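Local coordinates for calcium uptake protein 3, mitochondrial (Homo sapiens, PDB 6AGI), which senses calcium through its EF-hands and, as a disulfide-linked heterodimer with MICU1, regulates the mitochondrial calcium uniporter channel in the central nervous system and skeletal muscle, at residues N346-F349 with K350-V354; Q359-Y362 with K363-I366; E259-A262 with H263-R267; R321-Q325 with D326-R330. All coordinates share one frame; numbering follows the deposited sequence.

Contact 1 of 4, residues N346-F349 with K350-V354; sequences NTVF and KIFDV. With CA (calcium ion), chain G.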
loop_
_atom_site.group_PDB
_atom_site.type_symbol
_atom_site.label_atom_id
_atom_site.label_comp_id
_atom_site.label_asym_id
_atom_site.label_seq_id
_atom_site.Cartn_x
_atom_site.Cartn_y
_atom_site.Cartn_z
ATOM N N ASN B 346 -5.774 16.490 -17.039
ATOM C CA ASN B 346 -5.903 17.937 -16.923
ATOM C C ASN B 346 -6.932 18.303 -15.865
ATOM O O ASN B 346 -6.745 19.256 -15.090
ATOM C CB ASN B 346 -6.265 18.511 -18.293
ATOM C CG ASN B 346 -6.271 20.021 -18.326
ATOM O OD1 ASN B 346 -6.296 20.698 -17.295
ATOM N ND2 ASN B 346 -6.166 20.562 -19.529
ATOM N N THR B 347 -8.006 17.524 -15.786
ATOM C CA THR B 347 -9.039 17.803 -14.808
ATOM C C THR B 347 -8.526 17.561 -13.395
ATOM O O THR B 347 -8.727 18.395 -12.506
ATOM C CB THR B 347 -10.274 16.972 -15.115
ATOM O OG1 THR B 347 -10.744 17.306 -16.432
ATOM C CG2 THR B 347 -11.362 17.295 -14.105
ATOM N N VAL B 348 -7.854 16.425 -13.170
ATOM C CA VAL B 348 -7.252 16.159 -11.863
ATOM C C VAL B 348 -6.319 17.294 -11.468
ATOM O O VAL B 348 -6.328 17.751 -10.319
ATOM C CB VAL B 348 -6.514 14.804 -11.856
ATOM C CG1 VAL B 348 -5.744 14.649 -10.578
ATOM C CG2 VAL B 348 -7.480 13.656 -11.996
ATOM N N PHE B 349 -5.512 17.784 -12.410
ATOM C CA PHE B 349 -4.591 18.866 -12.069
ATOM C C PHE B 349 -5.347 20.130 -11.670
ATOM O O PHE B 349 -5.028 20.755 -10.653
ATOM C CB PHE B 349 -3.609 19.126 -13.212
ATOM C CG PHE B 349 -2.381 18.270 -13.131
ATOM C CD1 PHE B 349 -2.493 16.885 -13.022
ATOM C CD2 PHE B 349 -1.116 18.842 -13.081
ATOM C CE1 PHE B 349 -1.370 16.082 -12.931
ATOM C CE2 PHE B 349 0.020 18.044 -12.984
ATOM C CZ PHE B 349 -0.114 16.657 -12.905
ATOM N N LYS B 350 -6.374 20.510 -12.435
ATOM C CA LYS B 350 -7.116 21.714 -12.069
ATOM C C LYS B 350 -7.884 21.538 -10.758
ATOM O O LYS B 350 -8.152 22.518 -10.056
ATOM C CB LYS B 350 -8.069 22.114 -13.198
ATOM C CG LYS B 350 -7.638 23.346 -14.028
ATOM C CD LYS B 350 -6.298 23.195 -14.756
ATOM C CE LYS B 350 -6.044 24.382 -15.697
ATOM N NZ LYS B 350 -6.407 25.711 -15.103
ATOM N N ILE B 351 -8.245 20.310 -10.403
ATOM C CA ILE B 351 -8.907 20.085 -9.125
ATOM C C ILE B 351 -7.917 20.226 -7.968
ATOM O O ILE B 351 -8.171 20.958 -7.009
ATOM C CB ILE B 351 -9.609 18.716 -9.125
ATOM C CG1 ILE B 351 -10.763 18.717 -10.117
ATOM C CG2 ILE B 351 -10.142 18.366 -7.753
ATOM C CD1 ILE B 351 -11.329 17.340 -10.346
ATOM N N PHE B 352 -6.749 19.575 -8.064
ATOM C CA PHE B 352 -5.826 19.463 -6.931
ATOM C C PHE B 352 -4.643 20.431 -6.933
ATOM O O PHE B 352 -3.993 20.576 -5.889
ATOM C CB PHE B 352 -5.242 18.048 -6.828
ATOM C CG PHE B 352 -6.261 16.979 -6.617
ATOM C CD1 PHE B 352 -6.654 16.629 -5.337
ATOM C CD2 PHE B 352 -6.828 16.323 -7.692
ATOM C CE1 PHE B 352 -7.595 15.629 -5.127
ATOM C CE2 PHE B 352 -7.766 15.323 -7.496
ATOM C CZ PHE B 352 -8.150 14.972 -6.210
ATOM N N ASP B 353 -4.301 21.038 -8.065
ATOM C CA ASP B 353 -3.109 21.879 -8.099
ATOM C C ASP B 353 -3.529 23.255 -7.574
ATOM O O ASP B 353 -4.116 24.073 -8.283
ATOM C CB ASP B 353 -2.539 21.933 -9.512
ATOM C CG ASP B 353 -1.648 23.136 -9.773
ATOM O OD1 ASP B 353 -0.911 23.575 -8.867
ATOM O OD2 ASP B 353 -1.707 23.645 -10.911
ATOM N N VAL B 354 -3.398 23.362 -6.252
ATOM C CA VAL B 354 -3.691 24.556 -5.467
ATOM C C VAL B 354 -2.657 25.654 -5.653
ATOM O O VAL B 354 -2.989 26.833 -5.775
ATOM C CB VAL B 354 -3.805 24.227 -3.966
ATOM C CG1 VAL B 354 -4.964 23.274 -3.719
ATOM C CG2 VAL B 354 -2.501 23.634 -3.453
HETATM CA CA CA G . 1.110 22.508 -8.094
#

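Contact 2 of 4, residues Q359-Y362 with K363-I366; sequences QLSY and KEFI. With CA (calcium ion), chain G.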
loop_
_atom_site.group_PDB
_atom_site.type_symbol
_atom_site.label_atom_id
_atom_site.label_comp_id
_atom_site.label_asym_id
_atom_site.label_seq_id
_atom_site.Cartn_x
_atom_site.Cartn_y
_atom_site.Cartn_z
ATOM N N GLN B 359 1.511 21.742 -11.818
ATOM C CA GLN B 359 2.262 20.567 -11.375
ATOM C C GLN B 359 1.685 20.093 -10.045
ATOM O O GLN B 359 1.014 20.848 -9.341
ATOM C CB GLN B 359 3.771 20.865 -11.229
ATOM C CG GLN B 359 4.505 21.176 -12.539
ATOM C CD GLN B 359 6.015 21.056 -12.416
ATOM O OE1 GLN B 359 6.717 20.864 -13.412
ATOM N NE2 GLN B 359 6.524 21.163 -11.190
ATOM N N LEU B 360 1.950 18.841 -9.679
ATOM C CA LEU B 360 1.391 18.290 -8.449
ATOM C C LEU B 360 2.505 17.822 -7.521
ATOM O O LEU B 360 3.383 17.057 -7.938
ATOM C CB LEU B 360 0.438 17.134 -8.751
ATOM C CG LEU B 360 -0.978 17.662 -8.939
ATOM C CD1 LEU B 360 -1.836 16.605 -9.569
ATOM C CD2 LEU B 360 -1.560 18.107 -7.612
ATOM N N SER B 361 2.470 18.291 -6.272
ATOM C CA SER B 361 3.447 17.927 -5.252
ATOM C C SER B 361 2.947 16.723 -4.452
ATOM O O SER B 361 1.852 16.211 -4.682
ATOM C CB SER B 361 3.744 19.112 -4.333
ATOM O OG SER B 361 2.773 19.227 -3.312
ATOM N N TYR B 362 3.789 16.214 -3.550
ATOM C CA TYR B 362 3.419 14.976 -2.870
ATOM C C TYR B 362 2.121 15.140 -2.091
ATOM O O TYR B 362 1.232 14.286 -2.168
ATOM C CB TYR B 362 4.520 14.501 -1.922
ATOM C CG TYR B 362 4.052 13.304 -1.109
ATOM C CD1 TYR B 362 4.152 12.020 -1.639
ATOM C CD2 TYR B 362 3.459 13.450 0.151
ATOM C CE1 TYR B 362 3.710 10.901 -0.937
ATOM C CE2 TYR B 362 3.007 12.328 0.865
ATOM C CZ TYR B 362 3.141 11.056 0.309
ATOM O OH TYR B 362 2.724 9.919 0.971
ATOM N N LYS B 363 1.978 16.232 -1.339
ATOM C CA LYS B 363 0.812 16.355 -0.478
ATOM C C LYS B 363 -0.324 17.116 -1.153
ATOM O O LYS B 363 -1.424 17.191 -0.604
ATOM C CB LYS B 363 1.215 16.981 0.872
ATOM C CG LYS B 363 0.070 17.304 1.870
ATOM C CD LYS B 363 -0.526 18.714 1.649
ATOM C CE LYS B 363 -1.929 18.844 2.287
ATOM N NZ LYS B 363 -2.746 19.921 1.648
ATOM N N GLU B 364 -0.149 17.511 -2.409
ATOM C CA GLU B 364 -1.302 18.010 -3.151
ATOM C C GLU B 364 -2.181 16.849 -3.614
ATOM O O GLU B 364 -3.414 16.963 -3.638
ATOM C CB GLU B 364 -0.848 18.869 -4.331
ATOM C CG GLU B 364 -0.009 20.068 -3.964
ATOM C CD GLU B 364 -0.217 21.239 -4.904
ATOM O OE1 GLU B 364 -0.795 22.268 -4.497
ATOM O OE2 GLU B 364 0.246 21.129 -6.056
ATOM N N PHE B 365 -1.573 15.727 -3.998
ATOM C CA PHE B 365 -2.368 14.564 -4.373
ATOM C C PHE B 365 -2.173 13.378 -3.424
ATOM O O PHE B 365 -3.077 13.058 -2.637
ATOM C CB PHE B 365 -2.083 14.112 -5.818
ATOM C CG PHE B 365 -3.055 13.078 -6.291
ATOM C CD1 PHE B 365 -4.387 13.182 -5.893
ATOM C CD2 PHE B 365 -2.665 11.969 -7.015
ATOM C CE1 PHE B 365 -5.325 12.255 -6.269
ATOM C CE2 PHE B 365 -3.609 11.012 -7.397
ATOM C CZ PHE B 365 -4.946 11.162 -7.013
ATOM N N ILE B 366 -1.012 12.711 -3.475
ATOM C CA ILE B 366 -0.862 11.415 -2.807
ATOM C C ILE B 366 -1.066 11.526 -1.299
ATOM O O ILE B 366 -1.788 10.717 -0.694
ATOM C CB ILE B 366 0.504 10.789 -3.133
ATOM C CG1 ILE B 366 0.622 10.490 -4.631
ATOM C CG2 ILE B 366 0.767 9.561 -2.281
ATOM C CD1 ILE B 366 1.858 9.644 -5.004
HETATM CA CA CA G . 1.110 22.508 -8.094
#

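Contact 3 of 4, residues E259-A262 with H263-R267; sequences EDFA and HILLR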
loop_
_atom_site.group_PDB
_atom_site.type_symbol
_atom_site.label_atom_id
_atom_site.label_comp_id
_atom_site.label_asym_id
_atom_site.label_seq_id
_atom_site.Cartn_x
_atom_site.Cartn_y
_atom_site.Cartn_z
ATOM N N GLU B 259 -17.536 19.415 -11.639
ATOM C CA GLU B 259 -17.888 19.801 -10.286
ATOM C C GLU B 259 -18.414 18.589 -9.519
ATOM O O GLU B 259 -17.988 18.346 -8.382
ATOM C CB GLU B 259 -18.896 20.953 -10.340
ATOM C CG GLU B 259 -19.044 21.766 -9.056
ATOM C CD GLU B 259 -20.208 22.748 -9.111
ATOM O OE1 GLU B 259 -20.918 22.782 -10.142
ATOM O OE2 GLU B 259 -20.396 23.510 -8.133
ATOM N N ASP B 260 -19.272 17.767 -10.162
ATOM C CA ASP B 260 -19.723 16.507 -9.558
ATOM C C ASP B 260 -18.587 15.490 -9.423
ATOM O O ASP B 260 -18.512 14.761 -8.426
ATOM C CB ASP B 260 -20.867 15.887 -10.366
ATOM C CG ASP B 260 -22.108 16.766 -10.427
ATOM O OD1 ASP B 260 -22.530 17.279 -9.361
ATOM O OD2 ASP B 260 -22.686 16.910 -11.537
ATOM N N PHE B 261 -17.693 15.417 -10.412
ATOM C CA PHE B 261 -16.505 14.584 -10.262
ATOM C C PHE B 261 -15.790 14.903 -8.954
ATOM O O PHE B 261 -15.672 14.052 -8.065
ATOM C CB PHE B 261 -15.559 14.803 -11.441
ATOM C CG PHE B 261 -14.427 13.826 -11.477
ATOM C CD1 PHE B 261 -14.666 12.473 -11.274
ATOM C CD2 PHE B 261 -13.121 14.251 -11.648
ATOM C CE1 PHE B 261 -13.623 11.552 -11.286
ATOM C CE2 PHE B 261 -12.073 13.334 -11.651
ATOM C CZ PHE B 261 -12.329 11.984 -11.470
ATOM N N ALA B 262 -15.354 16.156 -8.811
ATOM C CA ALA B 262 -14.628 16.566 -7.615
ATOM C C ALA B 262 -15.453 16.303 -6.362
ATOM O O ALA B 262 -14.926 15.834 -5.339
ATOM C CB ALA B 262 -14.254 18.045 -7.723
ATOM N N HIS B 263 -16.761 16.562 -6.441
ATOM C CA HIS B 263 -17.622 16.357 -5.284
ATOM C C HIS B 263 -17.579 14.908 -4.829
ATOM O O HIS B 263 -17.489 14.643 -3.628
ATOM C CB HIS B 263 -19.055 16.800 -5.606
ATOM C CG HIS B 263 -20.099 16.225 -4.693
ATOM N ND1 HIS B 263 -20.188 16.551 -3.357
ATOM C CD2 HIS B 263 -21.109 15.353 -4.936
ATOM C CE1 HIS B 263 -21.203 15.899 -2.813
ATOM N NE2 HIS B 263 -21.778 15.166 -3.750
ATOM N N ILE B 264 -17.658 13.958 -5.772
ATOM C CA ILE B 264 -17.494 12.538 -5.445
ATOM C C ILE B 264 -16.106 12.277 -4.868
ATOM O O ILE B 264 -15.942 11.514 -3.903
ATOM C CB ILE B 264 -17.740 11.659 -6.684
ATOM C CG1 ILE B 264 -19.190 11.765 -7.161
ATOM C CG2 ILE B 264 -17.406 10.223 -6.371
ATOM C CD1 ILE B 264 -19.405 11.119 -8.525
ATOM N N LEU B 265 -15.084 12.909 -5.460
ATOM C CA LEU B 265 -13.704 12.729 -5.009
ATOM C C LEU B 265 -13.515 13.087 -3.543
ATOM O O LEU B 265 -12.673 12.493 -2.867
ATOM C CB LEU B 265 -12.754 13.572 -5.849
ATOM C CG LEU B 265 -12.502 13.012 -7.230
ATOM C CD1 LEU B 265 -11.390 13.787 -7.927
ATOM C CD2 LEU B 265 -12.159 11.593 -7.005
ATOM N N LEU B 266 -14.241 14.084 -3.041
ATOM C CA LEU B 266 -13.983 14.503 -1.670
ATOM C C LEU B 266 -14.320 13.433 -0.647
ATOM O O LEU B 266 -13.884 13.545 0.506
ATOM C CB LEU B 266 -14.725 15.789 -1.326
ATOM C CG LEU B 266 -13.804 16.999 -1.546
ATOM C CD1 LEU B 266 -13.078 16.988 -2.900
ATOM C CD2 LEU B 266 -14.528 18.323 -1.302
ATOM N N ARG B 267 -15.075 12.397 -1.016
ATOM C CA ARG B 267 -15.197 11.304 -0.063
ATOM C C ARG B 267 -13.874 10.563 0.127
ATOM O O ARG B 267 -13.600 10.067 1.233
ATOM C CB ARG B 267 -16.309 10.357 -0.565
#

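Contact 4 of 4, residues R321-Q325 with D326-R330; sequences RSIGQ and DEFKR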
loop_
_atom_site.group_PDB
_atom_site.type_symbol
_atom_site.label_atom_id
_atom_site.label_comp_id
_atom_site.label_asym_id
_atom_site.label_seq_id
_atom_site.Cartn_x
_atom_site.Cartn_y
_atom_site.Cartn_z
ATOM N N ARG B 321 9.892 17.332 -5.261
ATOM C CA ARG B 321 9.645 17.917 -6.564
ATOM C C ARG B 321 8.228 17.548 -6.985
ATOM O O ARG B 321 7.623 16.603 -6.459
ATOM C CB ARG B 321 10.668 17.441 -7.604
ATOM N N SER B 322 7.692 18.338 -7.916
ATOM C CA SER B 322 6.326 18.190 -8.398
ATOM C C SER B 322 6.352 17.639 -9.811
ATOM O O SER B 322 7.193 18.028 -10.631
ATOM C CB SER B 322 5.569 19.519 -8.393
ATOM O OG SER B 322 5.338 19.962 -7.074
ATOM N N ILE B 323 5.418 16.796 -10.094
ATOM C CA ILE B 323 5.284 16.164 -11.395
ATOM C C ILE B 323 4.458 17.065 -12.315
ATOM O O ILE B 323 3.594 17.826 -11.865
ATOM C CB ILE B 323 4.651 14.770 -11.185
ATOM C CG1 ILE B 323 4.555 13.991 -12.486
ATOM C CG2 ILE B 323 3.302 14.910 -10.552
ATOM C CD1 ILE B 323 5.837 13.342 -12.900
ATOM N N GLY B 324 4.739 17.000 -13.632
ATOM C CA GLY B 324 3.871 17.624 -14.616
ATOM C C GLY B 324 2.809 16.665 -15.161
ATOM O O GLY B 324 2.813 15.468 -14.880
ATOM N N GLN B 325 1.898 17.197 -15.987
ATOM C CA GLN B 325 0.796 16.328 -16.384
ATOM C C GLN B 325 1.251 15.234 -17.334
ATOM O O GLN B 325 0.702 14.127 -17.297
ATOM C CB GLN B 325 -0.370 17.084 -17.043
ATOM C CG GLN B 325 -0.870 18.290 -16.287
ATOM C CD GLN B 325 -2.048 19.012 -16.949
ATOM O OE1 GLN B 325 -2.411 20.103 -16.516
ATOM N NE2 GLN B 325 -2.715 18.359 -17.909
ATOM N N ASP B 326 2.295 15.474 -18.128
ATOM C CA ASP B 326 2.725 14.443 -19.066
ATOM C C ASP B 326 3.285 13.226 -18.339
ATOM O O ASP B 326 2.820 12.094 -18.535
ATOM C CB ASP B 326 3.751 15.010 -20.036
ATOM C CG ASP B 326 3.134 15.905 -21.082
ATOM O OD1 ASP B 326 2.752 17.055 -20.772
ATOM O OD2 ASP B 326 3.055 15.452 -22.236
ATOM N N GLU B 327 4.296 13.430 -17.496
ATOM C CA GLU B 327 4.835 12.296 -16.771
ATOM C C GLU B 327 3.958 11.908 -15.588
ATOM O O GLU B 327 4.155 10.828 -15.022
ATOM C CB GLU B 327 6.286 12.578 -16.341
ATOM C CG GLU B 327 7.052 11.305 -15.877
ATOM C CD GLU B 327 7.944 10.658 -16.964
ATOM O OE1 GLU B 327 8.202 11.288 -18.021
ATOM O OE2 GLU B 327 8.364 9.493 -16.765
ATOM N N PHE B 328 2.962 12.724 -15.222
ATOM C CA PHE B 328 1.925 12.203 -14.333
ATOM C C PHE B 328 1.137 11.114 -15.043
ATOM O O PHE B 328 0.943 10.015 -14.504
ATOM C CB PHE B 328 0.995 13.317 -13.850
ATOM C CG PHE B 328 -0.151 12.825 -12.990
ATOM C CD1 PHE B 328 -1.309 12.312 -13.560
ATOM C CD2 PHE B 328 -0.065 12.861 -11.614
ATOM C CE1 PHE B 328 -2.350 11.862 -12.775
ATOM C CE2 PHE B 328 -1.102 12.413 -10.831
ATOM C CZ PHE B 328 -2.243 11.917 -11.412
ATOM N N LYS B 329 0.693 11.397 -16.272
ATOM C CA LYS B 329 0.008 10.379 -17.057
ATOM C C LYS B 329 0.896 9.153 -17.258
ATOM O O LYS B 329 0.451 8.000 -17.104
ATOM C CB LYS B 329 -0.420 10.947 -18.411
ATOM C CG LYS B 329 -0.628 9.841 -19.436
ATOM C CD LYS B 329 -1.530 10.240 -20.564
ATOM C CE LYS B 329 -1.405 11.704 -20.891
ATOM N NZ LYS B 329 -1.776 11.855 -22.317
ATOM N N ARG B 330 2.176 9.382 -17.575
ATOM C CA ARG B 330 3.024 8.244 -17.883
ATOM C C ARG B 330 3.306 7.415 -16.635
ATOM O O ARG B 330 3.331 6.176 -16.700
ATOM C CB ARG B 330 4.319 8.726 -18.527
ATOM C CG ARG B 330 5.233 7.586 -18.818
ATOM C CD ARG B 330 6.368 7.924 -19.757
ATOM N NE ARG B 330 7.070 6.680 -20.046
ATOM C CZ ARG B 330 7.971 6.126 -19.241
ATOM N NH1 ARG B 330 8.374 6.771 -18.152
ATOM N NH2 ARG B 330 8.533 4.969 -19.573
#

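Contact 1 of 4, residues N346-F349 with K350-V354
Four successive i to i+4 backbone hydrogen bonds, K350 to N346, I351 to T347, F352 to V348 and D353 to F349, carry the last turns of helix 342-352 across this contact. In the final one D353 N lies 2.7 Å from F349 O with an N-H...O angle of 151°, and D353 itself has already left helical backbone angles. On the buried side V348 and F352 pair one turn apart. Methyl CG1 of V348, held anti to the backbone N (chi1 172°), reaches F352 CD2 at 3.5 Å, and V348 O lies near the plane of the same ring, at its edge. I351 covers part of one ring face with CG2, 3.8 Å above the plane, while its CD1 meets T347 CG2 at 3.8 Å. On the partly exposed flank N346 and K350 run side by side, the amide oxygen OD1 of N346 3.6 Å from methylene CD of K350. Beyond the helix, D353 OD1 binds the calcium ion at 2.4 Å. The other oxygen of D353, OD2, accepts a hydrogen bond from D358 N; with OD1 on the metal, the carboxylate is held at both oxygens. D355, D357, Q359 and E364 complete the protein's share of the site. A helix running directly into a first calcium-binding aspartate is the entering half of an EF-hand, here EF-hand 3, one of the two high-affinity sensors.

Contact 2 of 4, residues Q359-Y362 with K363-I366
The carboxylate oxygen E364 OE2 and the backbone oxygen Q359 O converge on one calcium ion, at 2.6 Å and 2.1 Å respectively. The two oxygens are 3.4 Å apart and are held together through the metal, with D353, D355 and D357 supplying further ligands. Q359 contributes its main-chain oxygen; its side chain is not a ligand. The other carboxylate oxygen, E364 OE1, takes a weak hydrogen bond from V354 N, so the carboxylate spans from the metal to the start of the binding loop. Its approach is set by torsions: CG lies beside the backbone N (chi1 -59°), and the chain then bends at chi2 (-148°) to send the carboxylate back along the preceding residues. Methyl CD2 of L360 packs against E364 CB at 3.4 Å, the two side chains meeting at a slant. Hydroxyl OG of S361 lies alongside methylene CG of E364. The backbone bond from E364 N to S361 O is weak, 3.3 Å long with an N-H...O angle of 137°. Four residues apart, Y362 and I366 cross at about a right angle, and methyl CG2 of I366 comes 3.5 Å from Y362 CE1, oblique to the ring. Inward, F365 meets the ring of F352 and packs on F299 and L303 of helix 293-304. A backbone carbonyl ligand followed five residues later by a glutamate marks the closing half of an EF-hand calcium loop, here that of EF-hand 3.

Contact 3 of 4, residues E259-A262 with H263-R267
F261 and L265, one turn apart on helix 258-265, make the principal side-chain contact. The phenylalanine CG is anti to the backbone N (chi1 -171°), which stands the ring out from the helix, where CD1 of L265, reaching back a turn, covers one face. This is a CH-pi contact of 4.2 Å from L265 CD1 to the centroid of the F261 ring, 24° off the normal, with CE2 the nearest ring atom. I264 keeps CG1 beside its backbone N and so lays it against D260 O at 3.3 Å, the carbonyl that also accepts I264 N at 2.9 Å. CD1 of L266 comes 3.3 Å from A262 O. L266 N bonds to that same oxygen with an N-H...O angle of 134°, the most bent of the four i to i+4 bonds joining the segments. D260 is bonded just before the segment, OD2 to S257 OG. Around the helix, F261 meets F299 edge-to-face, L265 touches F299, F300 and F352, and A262 packs on V281 and I351. The chemistry is therefore mainly apolar between side chains, with backbone carbonyls satisfied along the helix, consistent with a helix packed among several others.

Contact 4 of 4, residues R321-Q325 with D326-R330
Backbone bonds from F328 N to G324 O, 2.8 Å, and from K329 N to Q325 O, 2.9 Å, start helix 325-336, with G324 at its N-cap position. The second is the straighter, its N-H...O angle 168° against 140°. Within the helix R330 NH1 forms a salt bridge with E327 OE2 at 3.1 Å; the carboxylate oxygen lies near the guanidinium plane and is met on its syn side, though R330 NH1 sits well out of the carboxylate plane. That guanidinium also bonds to backbone oxygens of N112 and M113 of the second subunit, and thus joins the helix to the other copy. Packing centres on I323. Its CG1, anti to the backbone N (chi1 -176°), comes 3.4 Å from F328 N and 3.9 Å from F328 CB. From there CD1 extends to E327 CB at 3.6 Å, while CG2 lies farther off, at the edge of the F328 ring. The isoleucine crosses both E327 and F328 at about a right angle, filling the corner where strand becomes helix. F328 then meets F349 and F309 edge-to-face, Q325 packs on helix 342-352, I323 touches Y316 of helix 314-318, and strand 323-324 pairs antiparallel with strand 359-360 through I323 and L360.

Contacts 1 and 2 are the two halves of one calcium site, and their ligands meet at the metal. Contact 1 is a buried helix end, while contacts 2, 3 and 4 are partly buried, contact 4 bordering the second subunit. Contact 4 joins contact 2 through the two-stranded sheet, L360 N lying 2.9 Å from I323 O, and touches contact 1 directly. Contact 3 has no ligand; it reaches contact 1 by apolar packing, with I351 CD1 3.8 Å from F261 CD2, but its nearest atoms stay about 6 Å from contact 2. Chemistry differs with place: metal coordination in contacts 1 and 2, apolar helix packing in contact 3, and a salt bridge at the subunit boundary in contact 4.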